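Local coordinates for pumilio homolog 23 (Arabidopsis thaliana, PDB 5WZJ), which binds RNA in a sequence-specific way through pumilio repeats, here an 18S rRNA sequence, and probably regulates translation and mRNA stability, at residues A[157-171]-A[231-243]. Numbering follows the deposited sequence.
Sequences CLCKGVSLDSPELYG and LVLQTALRLMLKQ. With nucleotides of chain B.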
loop_
_atom_site.group_PDB
_atom_site.type_symbol
_atom_site.label_atom_id
_atom_site.label_comp_id
_atom_site.label_asym_id
_atom_site.label_seq_id
_atom_site.Cartn_x
_atom_site.Cartn_y
_atom_site.Cartn_z
ATOM N N CYS A 157 7.363 -15.807 1.675
ATOM C CA CYS A 157 7.728 -15.033 0.489
ATOM C C CYS A 157 8.801 -15.746 -0.324
ATOM O O CYS A 157 8.718 -15.810 -1.556
ATOM C CB CYS A 157 8.210 -13.631 0.889
ATOM S SG CYS A 157 6.912 -12.503 1.440
ATOM N N LEU A 158 9.810 -16.295 0.351
ATOM C CA LEU A 158 10.866 -17.014 -0.352
ATOM C C LEU A 158 10.315 -18.229 -1.100
ATOM O O LEU A 158 10.721 -18.499 -2.237
ATOM C CB LEU A 158 11.947 -17.437 0.641
ATOM C CG LEU A 158 13.165 -18.150 0.059
ATOM C CD1 LEU A 158 13.717 -17.350 -1.100
ATOM C CD2 LEU A 158 14.236 -18.361 1.134
ATOM N N CYS A 159 9.399 -18.985 -0.477
ATOM C CA CYS A 159 8.810 -20.143 -1.153
ATOM C C CYS A 159 8.022 -19.733 -2.391
ATOM O O CYS A 159 7.945 -20.492 -3.364
ATOM C CB CYS A 159 7.899 -20.924 -0.197
ATOM S SG CYS A 159 8.753 -21.786 1.152
ATOM N N LYS A 160 7.404 -18.556 -2.361
ATOM C CA LYS A 160 6.735 -18.028 -3.540
ATOM C C LYS A 160 7.748 -17.595 -4.588
ATOM O O LYS A 160 7.400 -17.464 -5.763
ATOM C CB LYS A 160 5.841 -16.857 -3.123
ATOM C CG LYS A 160 5.096 -16.132 -4.240
ATOM C CD LYS A 160 4.133 -17.043 -4.984
ATOM C CE LYS A 160 3.335 -16.235 -6.021
ATOM N NZ LYS A 160 2.272 -17.062 -6.655
ATOM N N GLY A 161 8.994 -17.393 -4.184
ATOM C CA GLY A 161 10.023 -16.913 -5.070
ATOM C C GLY A 161 10.221 -15.419 -5.074
ATOM O O GLY A 161 10.831 -14.899 -6.013
ATOM N N VAL A 162 9.729 -14.700 -4.076
ATOM C CA VAL A 162 9.942 -13.260 -4.021
ATOM C C VAL A 162 11.033 -12.974 -3.000
ATOM O O VAL A 162 11.022 -13.507 -1.880
ATOM C CB VAL A 162 8.645 -12.484 -3.725
ATOM C CG1 VAL A 162 7.499 -13.423 -3.457
ATOM C CG2 VAL A 162 8.836 -11.467 -2.593
ATOM N N SER A 163 12.017 -12.189 -3.424
ATOM C CA SER A 163 13.123 -11.751 -2.586
ATOM C C SER A 163 12.988 -10.295 -2.176
ATOM O O SER A 163 13.301 -9.944 -1.034
ATOM C CB SER A 163 14.455 -11.957 -3.322
ATOM O OG SER A 163 14.415 -11.403 -4.632
ATOM N N LEU A 164 12.502 -9.455 -3.087
ATOM C CA LEU A 164 12.400 -8.018 -2.858
ATOM C C LEU A 164 11.321 -7.745 -1.814
ATOM O O LEU A 164 10.131 -7.980 -2.061
ATOM C CB LEU A 164 12.098 -7.308 -4.175
ATOM C CG LEU A 164 12.656 -5.897 -4.408
ATOM C CD1 LEU A 164 11.533 -4.858 -4.446
ATOM C CD2 LEU A 164 13.719 -5.523 -3.370
ATOM N N ASP A 165 11.741 -7.262 -0.642
ATOM C CA ASP A 165 10.803 -6.920 0.422
ATOM C C ASP A 165 9.774 -5.923 -0.083
ATOM O O ASP A 165 10.118 -4.885 -0.656
ATOM C CB ASP A 165 11.541 -6.335 1.632
ATOM C CG ASP A 165 12.373 -7.373 2.368
ATOM O OD1 ASP A 165 12.317 -8.557 1.971
ATOM O OD2 ASP A 165 13.052 -7.016 3.359
ATOM N N SER A 166 8.506 -6.257 0.116
ATOM C CA SER A 166 7.405 -5.365 -0.204
ATOM C C SER A 166 6.649 -5.070 1.084
ATOM O O SER A 166 6.199 -6.015 1.755
ATOM C CB SER A 166 6.484 -5.994 -1.253
ATOM O OG SER A 166 5.173 -5.482 -1.148
ATOM N N PRO A 167 6.544 -3.790 1.508
ATOM C CA PRO A 167 5.731 -3.449 2.688
ATOM C C PRO A 167 4.363 -4.114 2.684
ATOM O O PRO A 167 3.915 -4.649 3.705
ATOM C CB PRO A 167 5.594 -1.921 2.593
ATOM C CG PRO A 167 6.684 -1.460 1.639
ATOM C CD PRO A 167 7.402 -2.667 1.091
ATOM N N GLU A 168 3.702 -4.091 1.523
ATOM C CA GLU A 168 2.353 -4.631 1.410
ATOM C C GLU A 168 2.317 -6.126 1.730
ATOM O O GLU A 168 1.366 -6.611 2.353
ATOM C CB GLU A 168 1.813 -4.355 0.008
ATOM C CG GLU A 168 0.367 -4.752 -0.206
ATOM C CD GLU A 168 0.027 -4.876 -1.676
ATOM O OE1 GLU A 168 0.029 -6.017 -2.194
ATOM O OE2 GLU A 168 -0.218 -3.828 -2.315
ATOM N N LEU A 169 3.352 -6.874 1.329
ATOM C CA LEU A 169 3.387 -8.305 1.609
ATOM C C LEU A 169 3.533 -8.629 3.099
ATOM O O LEU A 169 3.169 -9.740 3.502
ATOM C CB LEU A 169 4.520 -8.971 0.817
ATOM C CG LEU A 169 4.253 -9.238 -0.667
ATOM C CD1 LEU A 169 5.447 -9.899 -1.339
ATOM C CD2 LEU A 169 3.013 -10.100 -0.824
ATOM N N TYR A 170 4.018 -7.690 3.924
ATOM C CA TYR A 170 4.368 -7.999 5.330
ATOM C C TYR A 170 3.520 -7.534 6.574
ATOM O O TYR A 170 4.024 -7.664 7.679
ATOM C CB TYR A 170 5.801 -7.504 5.587
ATOM C CG TYR A 170 6.899 -8.400 5.026
ATOM C CD1 TYR A 170 7.364 -8.240 3.721
ATOM C CD2 TYR A 170 7.481 -9.403 5.809
ATOM C CE1 TYR A 170 8.375 -9.058 3.205
ATOM C CE2 TYR A 170 8.506 -10.223 5.299
ATOM C CZ TYR A 170 8.939 -10.038 4.002
ATOM O OH TYR A 170 9.934 -10.837 3.493
ATOM N N GLY A 171 2.317 -6.964 6.492
ATOM C CA GLY A 171 1.744 -6.216 5.404
ATOM C C GLY A 171 1.438 -4.832 5.978
ATOM O O GLY A 171 0.503 -4.646 6.766
ATOM N N LEU A 231 -1.066 -11.723 10.859
ATOM C CA LEU A 231 -0.061 -11.190 9.942
ATOM C C LEU A 231 0.548 -12.283 9.062
ATOM O O LEU A 231 0.769 -12.068 7.863
ATOM C CB LEU A 231 1.031 -10.470 10.740
ATOM C CG LEU A 231 0.637 -9.067 11.215
ATOM C CD1 LEU A 231 1.545 -8.605 12.363
ATOM C CD2 LEU A 231 0.725 -8.116 10.032
ATOM N N VAL A 232 0.857 -13.443 9.645
ATOM C CA VAL A 232 1.352 -14.571 8.858
ATOM C C VAL A 232 0.327 -14.968 7.799
ATOM O O VAL A 232 0.656 -15.126 6.617
ATOM C CB VAL A 232 1.694 -15.757 9.780
ATOM C CG1 VAL A 232 2.046 -17.000 8.939
ATOM C CG2 VAL A 232 2.859 -15.393 10.730
ATOM N N LEU A 233 -0.931 -15.127 8.207
ATOM C CA LEU A 233 -1.955 -15.574 7.266
ATOM C C LEU A 233 -2.243 -14.522 6.194
ATOM O O LEU A 233 -2.559 -14.880 5.054
ATOM C CB LEU A 233 -3.235 -15.939 8.016
ATOM C CG LEU A 233 -3.139 -17.174 8.929
ATOM C CD1 LEU A 233 -4.454 -17.402 9.647
ATOM C CD2 LEU A 233 -2.773 -18.395 8.141
ATOM N N GLN A 234 -2.139 -13.233 6.536
ATOM C CA GLN A 234 -2.270 -12.180 5.527
ATOM C C GLN A 234 -1.213 -12.324 4.447
ATOM O O GLN A 234 -1.521 -12.270 3.250
ATOM C CB GLN A 234 -2.146 -10.800 6.167
ATOM C CG GLN A 234 -3.324 -10.411 7.065
ATOM C CD GLN A 234 -2.982 -9.195 7.900
ATOM O OE1 GLN A 234 -2.494 -8.185 7.374
ATOM N NE2 GLN A 234 -3.177 -9.298 9.208
ATOM N N THR A 235 0.048 -12.482 4.855
ATOM C CA THR A 235 1.120 -12.659 3.879
ATOM C C THR A 235 0.850 -13.875 2.995
ATOM O O THR A 235 0.928 -13.794 1.761
ATOM C CB THR A 235 2.463 -12.774 4.607
ATOM O OG1 THR A 235 2.735 -11.531 5.255
ATOM C CG2 THR A 235 3.600 -13.097 3.648
ATOM N N ALA A 236 0.467 -14.997 3.602
ATOM C CA ALA A 236 0.188 -16.188 2.802
ATOM C C ALA A 236 -0.915 -15.926 1.776
ATOM O O ALA A 236 -0.794 -16.316 0.608
ATOM C CB ALA A 236 -0.190 -17.361 3.708
ATOM N N LEU A 237 -1.992 -15.246 2.181
ATOM C CA LEU A 237 -3.084 -15.034 1.233
ATOM C C LEU A 237 -2.641 -14.147 0.070
ATOM O O LEU A 237 -2.975 -14.423 -1.090
ATOM C CB LEU A 237 -4.291 -14.430 1.944
ATOM C CG LEU A 237 -5.068 -15.354 2.879
ATOM C CD1 LEU A 237 -5.928 -14.529 3.835
ATOM C CD2 LEU A 237 -5.948 -16.314 2.073
ATOM N N ARG A 238 -1.880 -13.084 0.361
ATOM C CA ARG A 238 -1.373 -12.212 -0.700
ATOM C C ARG A 238 -0.513 -12.981 -1.690
ATOM O O ARG A 238 -0.585 -12.740 -2.902
ATOM C CB ARG A 238 -0.562 -11.055 -0.110
ATOM C CG ARG A 238 -1.379 -10.023 0.650
ATOM C CD ARG A 238 -0.519 -8.834 1.053
ATOM N NE ARG A 238 -0.766 -8.402 2.429
ATOM C CZ ARG A 238 -1.600 -7.423 2.774
ATOM N NH1 ARG A 238 -2.290 -6.764 1.834
ATOM N NH2 ARG A 238 -1.750 -7.112 4.064
ATOM N N LEU A 239 0.314 -13.908 -1.195
ATOM C CA LEU A 239 1.150 -14.712 -2.082
ATOM C C LEU A 239 0.321 -15.650 -2.964
ATOM O O LEU A 239 0.813 -16.106 -3.997
ATOM C CB LEU A 239 2.161 -15.521 -1.254
ATOM C CG LEU A 239 3.160 -14.683 -0.429
ATOM C CD1 LEU A 239 3.948 -15.554 0.539
ATOM C CD2 LEU A 239 4.119 -13.910 -1.326
ATOM N N MET A 240 -0.919 -15.953 -2.579
ATOM C CA MET A 240 -1.774 -16.870 -3.324
ATOM C C MET A 240 -2.724 -16.151 -4.274
ATOM O O MET A 240 -3.646 -16.784 -4.811
ATOM C CB MET A 240 -2.571 -17.749 -2.353
ATOM C CG MET A 240 -1.728 -18.799 -1.635
ATOM S SD MET A 240 -1.104 -20.043 -2.798
ATOM C CE MET A 240 -0.270 -21.181 -1.667
ATOM N N LEU A 241 -2.536 -14.844 -4.472
ATOM C CA LEU A 241 -3.366 -14.077 -5.392
ATOM C C LEU A 241 -3.466 -14.798 -6.739
ATOM O O LEU A 241 -2.467 -15.294 -7.267
ATOM C CB LEU A 241 -2.773 -12.669 -5.560
ATOM C CG LEU A 241 -3.487 -11.679 -6.494
ATOM C CD1 LEU A 241 -4.757 -11.144 -5.876
ATOM C CD2 LEU A 241 -2.577 -10.527 -6.889
ATOM N N LYS A 242 -4.691 -14.909 -7.255
ATOM C CA LYS A 242 -5.021 -15.548 -8.531
ATOM C C LYS A 242 -4.802 -17.064 -8.551
ATOM O O LYS A 242 -5.021 -17.688 -9.600
ATOM C CB LYS A 242 -4.252 -14.923 -9.707
ATOM C CG LYS A 242 -4.600 -13.460 -9.970
ATOM C CD LYS A 242 -3.614 -12.850 -10.958
ATOM C CE LYS A 242 -3.927 -11.395 -11.239
ATOM N NZ LYS A 242 -5.239 -11.251 -11.930
ATOM N N GLN A 243 -4.385 -17.684 -7.442
ATOM C CA GLN A 243 -4.295 -19.148 -7.382
ATOM C C GLN A 243 -5.618 -19.702 -6.852
ATOM O O GLN A 243 -5.734 -20.148 -5.709
ATOM C CB GLN A 243 -3.119 -19.575 -6.512
ATOM C CG GLN A 243 -1.816 -18.852 -6.836
ATOM C CD GLN A 243 -1.423 -19.018 -8.296
ATOM O OE1 GLN A 243 -1.376 -20.131 -8.811
ATOM N NE2 GLN A 243 -1.165 -17.910 -8.969
ATOM P P A B 8 -3.496 1.514 16.057
ATOM O OP1 A B 8 -3.062 1.421 17.472
ATOM O OP2 A B 8 -3.007 2.613 15.204
ATOM O "O5'" A B 8 -3.124 0.177 15.293
ATOM C "C5'" A B 8 -1.795 -0.091 14.910
ATOM C "C4'" A B 8 -1.386 -1.420 15.466
ATOM O "O4'" A B 8 -2.128 -2.475 14.796
ATOM C "C3'" A B 8 0.079 -1.785 15.291
ATOM O "O3'" A B 8 0.856 -1.259 16.365
ATOM C "C2'" A B 8 0.041 -3.297 15.294
ATOM O "O2'" A B 8 -0.076 -3.723 16.646
ATOM C "C1'" A B 8 -1.293 -3.579 14.579
ATOM N N9 A B 8 -1.193 -3.773 13.112
ATOM C C8 A B 8 -0.752 -2.922 12.117
ATOM N N7 A B 8 -0.844 -3.430 10.902
ATOM C C5 A B 8 -1.407 -4.681 11.093
ATOM C C6 A B 8 -1.784 -5.723 10.218
ATOM N N6 A B 8 -1.644 -5.716 8.888
ATOM N N1 A B 8 -2.324 -6.833 10.776
ATOM C C2 A B 8 -2.486 -6.907 12.103
ATOM N N3 A B 8 -2.169 -5.999 13.020
ATOM C C4 A B 8 -1.641 -4.894 12.444
ATOM P P C B 9 2.385 -0.783 16.153
ATOM O OP1 C B 9 2.814 -0.107 17.402
ATOM O OP2 C B 9 2.536 -0.084 14.850
ATOM O "O5'" C B 9 3.195 -2.154 15.992
ATOM C "C5'" C B 9 3.255 -3.132 17.027
ATOM C "C4'" C B 9 4.105 -4.299 16.583
ATOM O "O4'" C B 9 3.467 -4.970 15.479
ATOM C "C3'" C B 9 5.508 -3.929 16.097
ATOM O "O3'" C B 9 6.433 -4.159 17.143
ATOM C "C2'" C B 9 5.776 -4.829 14.878
ATOM O "O2'" C B 9 6.754 -5.822 15.170
ATOM C "C1'" C B 9 4.422 -5.506 14.610
ATOM N N1 C B 9 3.953 -5.350 13.218
ATOM C C2 C B 9 4.290 -6.383 12.355
ATOM O O2 C B 9 4.943 -7.330 12.838
ATOM N N3 C B 9 3.894 -6.319 11.057
ATOM C C4 C B 9 3.202 -5.266 10.625
ATOM N N4 C B 9 2.836 -5.230 9.340
ATOM C C5 C B 9 2.846 -4.189 11.503
ATOM C C6 C B 9 3.238 -4.266 12.784
HETATM O O HOH W 1 0.015 -15.225 -6.850
#
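Two successive pumilio repeats of the right-handed superhelix meet here: the end of helix 146-160 and the loop after it, in repeat 3, pack on the RNA-reading helix 227-239 of repeat 4. One polar link is short and lies in the carbonyl plane: Thr235 OG1 donates to Leu169 O at 2.5 Å, with a C=O...donor angle of 155°. Thr235 chi1 of -65° sets OG1 anti to its carbonyl carbon, which also leaves CG2 lying 4.0 Å from Cys157 SG. Leu239 supplies the apolar centre; its CD2 is 4.0 Å from Leu169 CD2, the two side chains crossing at about a right angle, and also touches Val162 CG1 and Lys160 CG. Beyond it, Lys160 NZ makes a weak 3.2 Å bond to Leu239 O and is tied through a water to Leu241 O. Arg238 bends at chi3 (-136°), bringing one guanidinium face under Glu168 O; NE lies 2.8 Å from that oxygen, but the angle is poor for a hydrogen bond. An alanine here is likely to leave Glu168 O without its cationic neighbour and Gly171 CA without NH2 beside it. The same junction reads RNA of chain B: A8 N6 donates to Gln234 OE1, Gln234 NE2 to A8 N1, and C9 N4 to Tyr170 O at 3.2 Å. By holding Leu169 O, Thr235 probably helps to position the adjacent Tyr170 O, linking repeat packing to base recognition.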